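PDB 1O9G: 23S rRNA (guanine(2535)-N(1))-methyltransferase, which methylates N1 of guanine-2535 in 23S ribosomal RNA, using S-adenosyl-L-methionine as methyl donor, and so confers resistance to the orthosomycin antibiotic avilamycin. Local coordinates for residues Leu72-Leu77 with Gly143-Ala148; Val171-Leu176 with Val209-Asp214; Val224-Arg229 with Ser236-Arg241. The protein carries 3 engineered substitutions. All coordinates share one frame; numbering follows the deposited sequence.

Contact 1 (Leu72-Leu77 with Gly143-Ala148); sequences LHRRSL and GALPCA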
loop_
_atom_site.group_PDB
_atom_site.type_symbol
_atom_site.label_atom_id
_atom_site.label_comp_id
_atom_site.label_asym_id
_atom_site.label_seq_id
_atom_site.Cartn_x
_atom_site.Cartn_y
_atom_site.Cartn_z
ATOM N N LEU A 72 -4.328 -9.383 -2.430
ATOM C CA LEU A 72 -5.699 -9.507 -1.953
ATOM C C LEU A 72 -6.692 -8.976 -2.984
ATOM O O LEU A 72 -7.752 -9.588 -3.193
ATOM C CB LEU A 72 -5.855 -8.822 -0.591
ATOM C CG LEU A 72 -7.163 -9.021 0.144
ATOM C CD1 LEU A 72 -7.440 -10.480 0.376
ATOM C CD2 LEU A 72 -7.110 -8.290 1.454
ATOM N N HIS A 73 -6.333 -7.899 -3.668
ATOM C CA HIS A 73 -7.210 -7.214 -4.604
ATOM C C HIS A 73 -6.759 -7.320 -6.061
ATOM O O HIS A 73 -7.066 -6.459 -6.891
ATOM C CB HIS A 73 -7.397 -5.756 -4.178
ATOM C CG HIS A 73 -8.209 -5.618 -2.938
ATOM N ND1 HIS A 73 -9.574 -5.758 -2.937
ATOM C CD2 HIS A 73 -7.850 -5.418 -1.648
ATOM C CE1 HIS A 73 -10.022 -5.634 -1.699
ATOM N NE2 HIS A 73 -8.991 -5.421 -0.901
ATOM N N ARG A 74 -6.041 -8.386 -6.369
ATOM C CA ARG A 74 -5.531 -8.631 -7.706
ATOM C C ARG A 74 -6.587 -8.461 -8.779
ATOM O O ARG A 74 -6.301 -7.861 -9.812
ATOM C CB ARG A 74 -4.937 -10.014 -7.783
ATOM C CG ARG A 74 -4.478 -10.486 -9.147
ATOM C CD ARG A 74 -3.306 -9.658 -9.608
ATOM N NE ARG A 74 -2.919 -9.863 -11.001
ATOM C CZ ARG A 74 -3.406 -9.182 -12.042
ATOM N NH1 ARG A 74 -4.381 -8.292 -11.903
ATOM N NH2 ARG A 74 -2.837 -9.358 -13.189
ATOM N N ARG A 75 -7.791 -8.965 -8.556
ATOM C CA ARG A 75 -8.824 -8.897 -9.580
ATOM C C ARG A 75 -9.220 -7.446 -9.939
ATOM O O ARG A 75 -9.760 -7.198 -11.023
ATOM C CB ARG A 75 -10.066 -9.676 -9.140
ATOM C CG ARG A 75 -10.760 -9.056 -7.932
ATOM C CD ARG A 75 -12.182 -9.463 -7.747
ATOM N NE ARG A 75 -12.352 -10.894 -7.961
ATOM C CZ ARG A 75 -11.930 -11.843 -7.128
ATOM N NH1 ARG A 75 -11.300 -11.538 -5.990
ATOM N NH2 ARG A 75 -12.139 -13.115 -7.439
ATOM N N SER A 76 -9.038 -6.527 -9.000
ATOM C CA SER A 76 -9.404 -5.124 -9.195
ATOM C C SER A 76 -8.260 -4.259 -9.715
ATOM O O SER A 76 -8.451 -3.052 -9.904
ATOM C CB SER A 76 -9.895 -4.522 -7.883
ATOM O OG SER A 76 -10.995 -5.240 -7.365
ATOM N N LEU A 77 -7.099 -4.841 -9.960
ATOM C CA LEU A 77 -5.890 -4.074 -10.232
ATOM C C LEU A 77 -5.306 -4.336 -11.611
ATOM O O LEU A 77 -5.245 -5.489 -12.050
ATOM C CB LEU A 77 -4.838 -4.368 -9.181
ATOM C CG LEU A 77 -5.108 -3.877 -7.766
ATOM C CD1 LEU A 77 -4.144 -4.543 -6.782
ATOM C CD2 LEU A 77 -5.031 -2.395 -7.692
ATOM N N GLY A 143 -3.164 -13.683 -12.830
ATOM C CA GLY A 143 -1.753 -13.940 -13.053
ATOM C C GLY A 143 -0.881 -12.820 -12.482
ATOM O O GLY A 143 -1.336 -12.016 -11.664
ATOM N N ALA A 144 0.361 -12.751 -12.940
ATOM C CA ALA A 144 1.301 -11.782 -12.418
ATOM C C ALA A 144 0.704 -10.374 -12.497
ATOM O O ALA A 144 0.095 -10.005 -13.495
ATOM C CB ALA A 144 2.611 -11.817 -13.158
ATOM N N LEU A 145 0.928 -9.602 -11.447
ATOM C CA LEU A 145 0.478 -8.247 -11.367
ATOM C C LEU A 145 1.633 -7.314 -11.735
ATOM O O LEU A 145 2.631 -7.250 -10.997
ATOM C CB LEU A 145 -0.006 -7.930 -9.960
ATOM C CG LEU A 145 -0.502 -6.506 -9.744
ATOM C CD1 LEU A 145 -1.621 -6.105 -10.660
ATOM C CD2 LEU A 145 -0.930 -6.326 -8.278
ATOM N N PRO A 146 1.536 -6.592 -12.861
ATOM C CA PRO A 146 2.600 -5.669 -13.244
ATOM C C PRO A 146 2.894 -4.682 -12.107
ATOM O O PRO A 146 1.987 -4.184 -11.461
ATOM C CB PRO A 146 2.043 -4.977 -14.477
ATOM C CG PRO A 146 1.127 -5.961 -15.081
ATOM C CD PRO A 146 0.478 -6.629 -13.887
ATOM N N CYS A 147 4.179 -4.494 -11.843
ATOM C CA CYS A 147 4.630 -3.652 -10.747
ATOM C C CYS A 147 5.942 -2.976 -11.125
ATOM O O CYS A 147 6.723 -3.480 -11.919
ATOM C CB CYS A 147 4.765 -4.449 -9.444
ATOM S SG CYS A 147 6.003 -5.751 -9.488
ATOM N N ALA A 148 6.160 -1.821 -10.540
ATOM C CA ALA A 148 7.376 -1.052 -10.755
ATOM C C ALA A 148 7.723 -0.450 -9.382
ATOM O O ALA A 148 6.859 -0.151 -8.553
ATOM C CB ALA A 148 7.117 0.004 -11.731
#
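The Arg74 guanidinium lies against Leu145 with one face and meets the carbonyl oxygen of Gly143 with its edge. On that face Leu145 CD1 sits 3.7 Å above the plane, displaced toward the rim. Leu145 CB comes over the same group near NE. At the edge, Gly143 O lies close to the guanidinium plane. The contact belongs to the Rossmann-like methyltransferase fold. It joins the turn between helix 64-72 and strand 77-84 to the segment leading into strand 147-151, an outermost strand of the sheet.

Arg74 NE donates to Gly143 O at 2.8 Å, and the bond is nearly straight, with 167° at the hydrogen. NH2 of Arg74 bonds Ala144 O at 3.0 Å. This bond is more bent, and the nitrogen stands above the Ala144 carbonyl plane. A weak third bond runs from NH2 back to Gly143 O. Two successive backbone carbonyls therefore hold one side of the guanidinium and would limit its rotation. The Arg74 chain starts with CG anti to the backbone N (chi1 174°) and turns at chi2 (66°), which sets CD. The Arg74 and Leu145 side chains run past one another, antiparallel in direction. Glu141 also touches the Arg74 side chain.

Leu77 opens strand 77-84 and adds the apolar part. It packs on Phe40 of helix 33-45 as well as on Leu145. Its CB lies 3.9 Å from Leu145 CD1, and its CD1 lies 4.0 Å from Leu145 CD2.

Contact 2 (Val171-Leu176 with Val209-Asp214); sequences VVLTDL and VIAVTD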
loop_
_atom_site.group_PDB
_atom_site.type_symbol
_atom_site.label_atom_id
_atom_site.label_comp_id
_atom_site.label_asym_id
_atom_site.label_seq_id
_atom_site.Cartn_x
_atom_site.Cartn_y
_atom_site.Cartn_z
ATOM N N VAL A 171 -5.681 5.451 -7.697
ATOM C CA VAL A 171 -5.672 5.440 -6.248
ATOM C C VAL A 171 -4.236 5.551 -5.782
ATOM O O VAL A 171 -3.363 4.831 -6.276
ATOM C CB VAL A 171 -6.327 4.159 -5.667
ATOM C CG1 VAL A 171 -6.279 4.146 -4.137
ATOM C CG2 VAL A 171 -7.785 4.018 -6.153
ATOM N N VAL A 172 -4.015 6.462 -4.849
ATOM C CA VAL A 172 -2.819 6.487 -4.023
ATOM C C VAL A 172 -3.260 6.033 -2.632
ATOM O O VAL A 172 -4.266 6.488 -2.110
ATOM C CB VAL A 172 -2.239 7.882 -3.946
ATOM C CG1 VAL A 172 -1.197 7.971 -2.791
ATOM C CG2 VAL A 172 -1.660 8.278 -5.273
ATOM N N LEU A 173 -2.488 5.138 -2.030
ATOM C CA LEU A 173 -2.791 4.675 -0.674
ATOM C C LEU A 173 -1.455 4.509 0.016
ATOM O O LEU A 173 -0.608 3.759 -0.439
ATOM C CB LEU A 173 -3.616 3.392 -0.693
ATOM C CG LEU A 173 -4.267 2.924 0.605
ATOM C CD1 LEU A 173 -5.415 1.956 0.305
ATOM C CD2 LEU A 173 -3.292 2.272 1.551
ATOM N N THR A 174 -1.257 5.253 1.100
ATOM C CA THR A 174 -0.008 5.201 1.810
ATOM C C THR A 174 -0.167 5.440 3.309
ATOM O O THR A 174 -1.034 6.161 3.747
ATOM C CB THR A 174 0.980 6.180 1.157
ATOM O OG1 THR A 174 2.306 5.889 1.589
ATOM C CG2 THR A 174 0.661 7.627 1.529
ATOM N N ASP A 175 0.700 4.783 4.059
ATOM C CA ASP A 175 0.852 4.948 5.482
ATOM C C ASP A 175 1.986 5.934 5.659
ATOM O O ASP A 175 3.102 5.720 5.164
ATOM C CB ASP A 175 1.191 3.584 6.108
ATOM C CG ASP A 175 1.174 3.584 7.612
ATOM O OD1 ASP A 175 0.542 4.459 8.239
ATOM O OD2 ASP A 175 1.813 2.723 8.258
ATOM N N LEU A 176 1.726 7.030 6.347
ATOM C CA LEU A 176 2.687 8.130 6.364
ATOM C C LEU A 176 3.968 7.689 7.065
ATOM O O LEU A 176 3.917 6.939 8.043
ATOM C CB LEU A 176 2.078 9.386 6.986
ATOM C CG LEU A 176 0.938 10.033 6.187
ATOM C CD1 LEU A 176 0.337 11.234 6.879
ATOM C CD2 LEU A 176 1.396 10.389 4.762
ATOM N N VAL A 209 -8.185 9.217 -6.326
ATOM C CA VAL A 209 -8.424 9.261 -4.889
ATOM C C VAL A 209 -7.107 9.031 -4.177
ATOM O O VAL A 209 -6.443 8.012 -4.397
ATOM C CB VAL A 209 -9.439 8.212 -4.478
ATOM C CG1 VAL A 209 -9.646 8.179 -2.976
ATOM C CG2 VAL A 209 -10.774 8.434 -5.235
ATOM N N ILE A 210 -6.764 9.984 -3.322
ATOM C CA ILE A 210 -5.583 9.924 -2.477
ATOM C C ILE A 210 -6.003 9.589 -1.053
ATOM O O ILE A 210 -6.675 10.360 -0.403
ATOM C CB ILE A 210 -4.792 11.231 -2.482
ATOM C CG1 ILE A 210 -4.413 11.653 -3.905
ATOM C CG2 ILE A 210 -3.554 11.081 -1.626
ATOM C CD1 ILE A 210 -4.032 13.078 -4.031
ATOM N N ALA A 211 -5.529 8.448 -0.567
ATOM C CA ALA A 211 -5.885 7.946 0.772
ATOM C C ALA A 211 -4.582 7.877 1.581
ATOM O O ALA A 211 -3.626 7.214 1.200
ATOM C CB ALA A 211 -6.502 6.606 0.695
ATOM N N VAL A 212 -4.573 8.581 2.703
ATOM C CA VAL A 212 -3.445 8.557 3.629
ATOM C C VAL A 212 -3.901 8.138 5.017
ATOM O O VAL A 212 -4.995 8.471 5.456
ATOM C CB VAL A 212 -2.730 9.914 3.657
ATOM C CG1 VAL A 212 -2.271 10.314 2.263
ATOM C CG2 VAL A 212 -3.607 10.991 4.189
ATOM N N THR A 213 -3.039 7.418 5.708
ATOM C CA THR A 213 -3.311 6.941 7.052
ATOM C C THR A 213 -2.119 7.233 7.969
ATOM O O THR A 213 -0.973 7.346 7.522
ATOM C CB THR A 213 -3.727 5.449 7.005
ATOM O OG1 THR A 213 -3.995 4.971 8.318
ATOM C CG2 THR A 213 -2.635 4.557 6.443
ATOM N N ASP A 214 -2.410 7.401 9.252
ATOM C CA ASP A 214 -1.435 7.838 10.267
ATOM C C ASP A 214 -1.905 7.323 11.619
ATOM O O ASP A 214 -3.060 6.944 11.779
ATOM C CB ASP A 214 -1.405 9.372 10.298
ATOM C CG ASP A 214 -0.080 9.970 10.766
ATOM O OD1 ASP A 214 0.739 9.303 11.446
ATOM O OD2 ASP A 214 0.210 11.156 10.503
#
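Thr213, Leu176 and Val172 bury much of the surface between strands 171-175 and 209-214. These are neighbouring parallel strands of the Rossmann-like sheet, joined by a beta-alpha-beta crossover through helix 190-203. The axes of these segments approach to 4.7 Å.

Thr213 presses its methyl CG2 against the first strand, 3.5 Å from Thr174 O and close to Asp175 CA. Its OG1 is anti to the backbone N (chi1 180°) and bonds the backbone oxygen of Ser236 on the next strand. One side chain thus serves both neighbours. Thr213 N also donates to Thr174 O, and Thr213 O accepts from Leu176 N at 3.0 Å.

Leu176 follows the strand end. Its CD1 lies 3.6 Å from Asp214 OD2, and the two side chains cross at about a right angle. That oxygen is bonded by Val188 N. Leu176 also packs on Leu196 of helix 190-203.

Val172 lies beside Ile210 on the same face of the sheet, with Val172 CG1 4.1 Å from Ile210 CG2. Leu200 of the helix touches both. The backbone of Val172 bonds on both sides of Ile210: its N to Val209 O, its O to Ala211 N at 2.8 Å.

Asp175 and Leu176 open a sequence resembling the (Asp/Asn)-Pro-Pro-(Tyr/Phe) motif of N-methyltransferases. Five backbone bonds thus satisfy buried peptide groups amid mainly apolar side chains, while the acids Asp175 and Asp214 stand at the strand ends.

Contact 3 (Val224-Arg229 with Ser236-Arg241); sequences VKALER and SAVMVR. Engineered in segment 236-241: Met239 (natural residue Leu).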
loop_
_atom_site.group_PDB
_atom_site.type_symbol
_atom_site.label_atom_id
_atom_site.label_comp_id
_atom_site.label_asym_id
_atom_site.label_seq_id
_atom_site.Cartn_x
_atom_site.Cartn_y
_atom_site.Cartn_z
ATOM N N VAL A 224 -8.274 21.732 1.854
ATOM C CA VAL A 224 -8.815 20.711 0.966
ATOM C C VAL A 224 -9.990 20.069 1.694
ATOM O O VAL A 224 -9.930 19.868 2.898
ATOM C CB VAL A 224 -7.768 19.632 0.571
ATOM C CG1 VAL A 224 -8.362 18.654 -0.439
ATOM C CG2 VAL A 224 -6.486 20.261 0.011
ATOM N N LYS A 225 -11.075 19.790 0.980
ATOM C CA LYS A 225 -12.217 19.101 1.573
ATOM C C LYS A 225 -11.958 17.612 1.557
ATOM O O LYS A 225 -11.529 17.094 0.556
ATOM C CB LYS A 225 -13.485 19.375 0.768
ATOM C CG LYS A 225 -14.775 18.805 1.379
ATOM C CD LYS A 225 -15.414 19.759 2.378
ATOM C CE LYS A 225 -16.607 19.097 3.080
ATOM N NZ LYS A 225 -17.163 19.927 4.176
ATOM N N ALA A 226 -12.234 16.935 2.661
ATOM C CA ALA A 226 -12.093 15.490 2.741
ATOM C C ALA A 226 -13.292 14.814 2.078
ATOM O O ALA A 226 -14.437 15.142 2.381
ATOM C CB ALA A 226 -12.012 15.060 4.205
ATOM N N LEU A 227 -13.039 13.865 1.182
ATOM C CA LEU A 227 -14.119 13.022 0.681
ATOM C C LEU A 227 -14.709 12.189 1.812
ATOM O O LEU A 227 -15.911 12.018 1.891
ATOM C CB LEU A 227 -13.654 12.063 -0.423
ATOM C CG LEU A 227 -13.076 12.631 -1.704
ATOM C CD1 LEU A 227 -12.485 11.502 -2.536
ATOM C CD2 LEU A 227 -14.115 13.381 -2.490
ATOM N N GLU A 228 -13.830 11.659 2.656
ATOM C CA GLU A 228 -14.166 10.664 3.676
ATOM C C GLU A 228 -13.022 10.523 4.711
ATOM O O GLU A 228 -11.845 10.703 4.386
ATOM C CB GLU A 228 -14.390 9.304 3.005
ATOM C CG GLU A 228 -15.226 8.333 3.810
ATOM C CD GLU A 228 -15.523 7.045 3.067
ATOM O OE1 GLU A 228 -15.883 7.075 1.875
ATOM O OE2 GLU A 228 -15.434 5.980 3.689
ATOM N N ARG A 229 -13.408 10.200 5.946
ATOM C CA ARG A 229 -12.506 9.910 7.042
ATOM C C ARG A 229 -12.928 8.632 7.753
ATOM O O ARG A 229 -14.085 8.259 7.731
ATOM C CB ARG A 229 -12.526 11.035 8.052
ATOM C CG ARG A 229 -11.845 12.278 7.616
ATOM C CD ARG A 229 -11.959 13.349 8.664
ATOM N NE ARG A 229 -11.401 14.615 8.217
ATOM C CZ ARG A 229 -10.108 14.892 8.164
ATOM N NH1 ARG A 229 -9.208 14.002 8.540
ATOM N NH2 ARG A 229 -9.718 16.078 7.732
ATOM N N SER A 236 -6.102 6.631 12.003
ATOM C CA SER A 236 -7.113 7.271 11.190
ATOM C C SER A 236 -6.662 7.297 9.730
ATOM O O SER A 236 -5.499 7.090 9.419
ATOM C CB SER A 236 -7.424 8.684 11.678
ATOM O OG SER A 236 -6.312 9.533 11.517
ATOM N N ALA A 237 -7.611 7.522 8.846
ATOM C CA ALA A 237 -7.340 7.726 7.439
ATOM C C ALA A 237 -8.191 8.862 6.924
ATOM O O ALA A 237 -9.233 9.168 7.490
ATOM C CB ALA A 237 -7.602 6.463 6.666
ATOM N N VAL A 238 -7.719 9.479 5.849
ATOM C CA VAL A 238 -8.462 10.514 5.145
ATOM C C VAL A 238 -8.244 10.277 3.653
ATOM O O VAL A 238 -7.192 9.824 3.244
ATOM C CB VAL A 238 -8.028 11.935 5.590
ATOM C CG1 VAL A 238 -6.595 12.232 5.208
ATOM C CG2 VAL A 238 -8.996 12.966 5.031
HETATM N N MSE A 239 -9.292 10.576 2.881
HETATM C CA MSE A 239 -9.212 10.483 1.429
HETATM C C MSE A 239 -9.620 11.801 0.813
HETATM O O MSE A 239 -10.567 12.405 1.247
HETATM C CB MSE A 239 -10.203 9.438 0.914
HETATM C CG MSE A 239 -10.043 8.062 1.475
HETATM SE SE MSE A 239 -11.360 6.860 0.746
HETATM C CE MSE A 239 -12.747 8.164 0.200
ATOM N N VAL A 240 -8.880 12.193 -0.214
ATOM C CA VAL A 240 -9.173 13.389 -0.976
ATOM C C VAL A 240 -9.092 13.094 -2.472
ATOM O O VAL A 240 -8.452 12.175 -2.915
ATOM C CB VAL A 240 -8.178 14.559 -0.643
ATOM C CG1 VAL A 240 -8.289 14.978 0.816
ATOM C CG2 VAL A 240 -6.805 14.222 -1.006
ATOM N N ARG A 241 -9.763 13.921 -3.250
ATOM C CA ARG A 241 -9.709 13.821 -4.677
ATOM C C ARG A 241 -8.628 14.739 -5.225
ATOM O O ARG A 241 -8.542 15.882 -4.807
ATOM C CB ARG A 241 -11.051 14.230 -5.260
ATOM C CG ARG A 241 -11.061 14.217 -6.768
ATOM C CD ARG A 241 -12.389 13.926 -7.407
ATOM N NE ARG A 241 -13.009 12.712 -6.909
ATOM C CZ ARG A 241 -14.100 12.651 -6.156
ATOM N NH1 ARG A 241 -14.693 13.771 -5.717
ATOM N NH2 ARG A 241 -14.606 11.450 -5.823
HETATM O O HOH W 1 -11.476 15.830 -1.865
HETATM O O HOH W 2 -8.668 11.320 9.540
#
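Leu227 N donates to Met239 O at 2.9 Å, and Met239 N donates to Glu228 O at 3.0 Å. These bonds join the two arms of a beta hairpin, strands 228-232 and 235-241, at the antiparallel edge of the sheet. Glu228 and Met239 form a hydrogen-bonded pair; Arg229 and Val238 form the next, non-hydrogen-bonded pair.

Met239 is an engineered substitution for a natural leucine, present as selenomethionine. Its side chain runs alongside that of Glu228. The chain bends at chi3 (-23°), which places CE 3.4 Å from Glu228 CB. Val238 uses CG2, anti to the backbone N, to cover one face of the Arg229 guanidinium. The same CG2 meets Ala226 CB at 3.8 Å. Leu227 crosses the Arg241 side chain at about a right angle and lays CD1 and CD2 over one guanidinium face. Its CD2 is 3.3 Å from Arg241 NH1. Further back, Val224 and Val240 meet through their CG1 atoms, next to Val245 of helix 242-247.

The polar ends are fixed by a second shell. Glu228 makes salt bridges to Arg46, Arg42 and Arg5, which probably stabilise its negative charge. Arg229 NH1 bonds Ile219 O, and Arg241 NH2 bonds Arg46 O. Two waters bridge the segments. One links backbone to backbone, accepting from Arg241 N and donating to Lys225 O. The other links the Arg229 side chain to the backbone. It lies in the guanidinium plane, accepting from Arg229 NH1 at 2.9 Å and donating to Ala237 O at 3.0 Å.

Overall arrangement
From the N terminus, the chain first reaches contact 1. It closes a long, mostly helical excursion of 65 residues and ties the start of strand 77-84 to the approach of strand 147-151. Contact 2 then closes the shorter crossover through helix 190-203 in the middle of the sheet. Contact 3 closes the tight hairpin at the far edge. The three loops come in series; none nests within or crosses another. Contacts 2 and 3 touch, because strands 209-214 and 235-241 are neighbours: Val240 O lies 2.8 Å from Ile210 N. Contact 1 stands apart, its centre about 18 Å from that of contact 2 and about 25 Å from that of contact 3. All three reach one sheet.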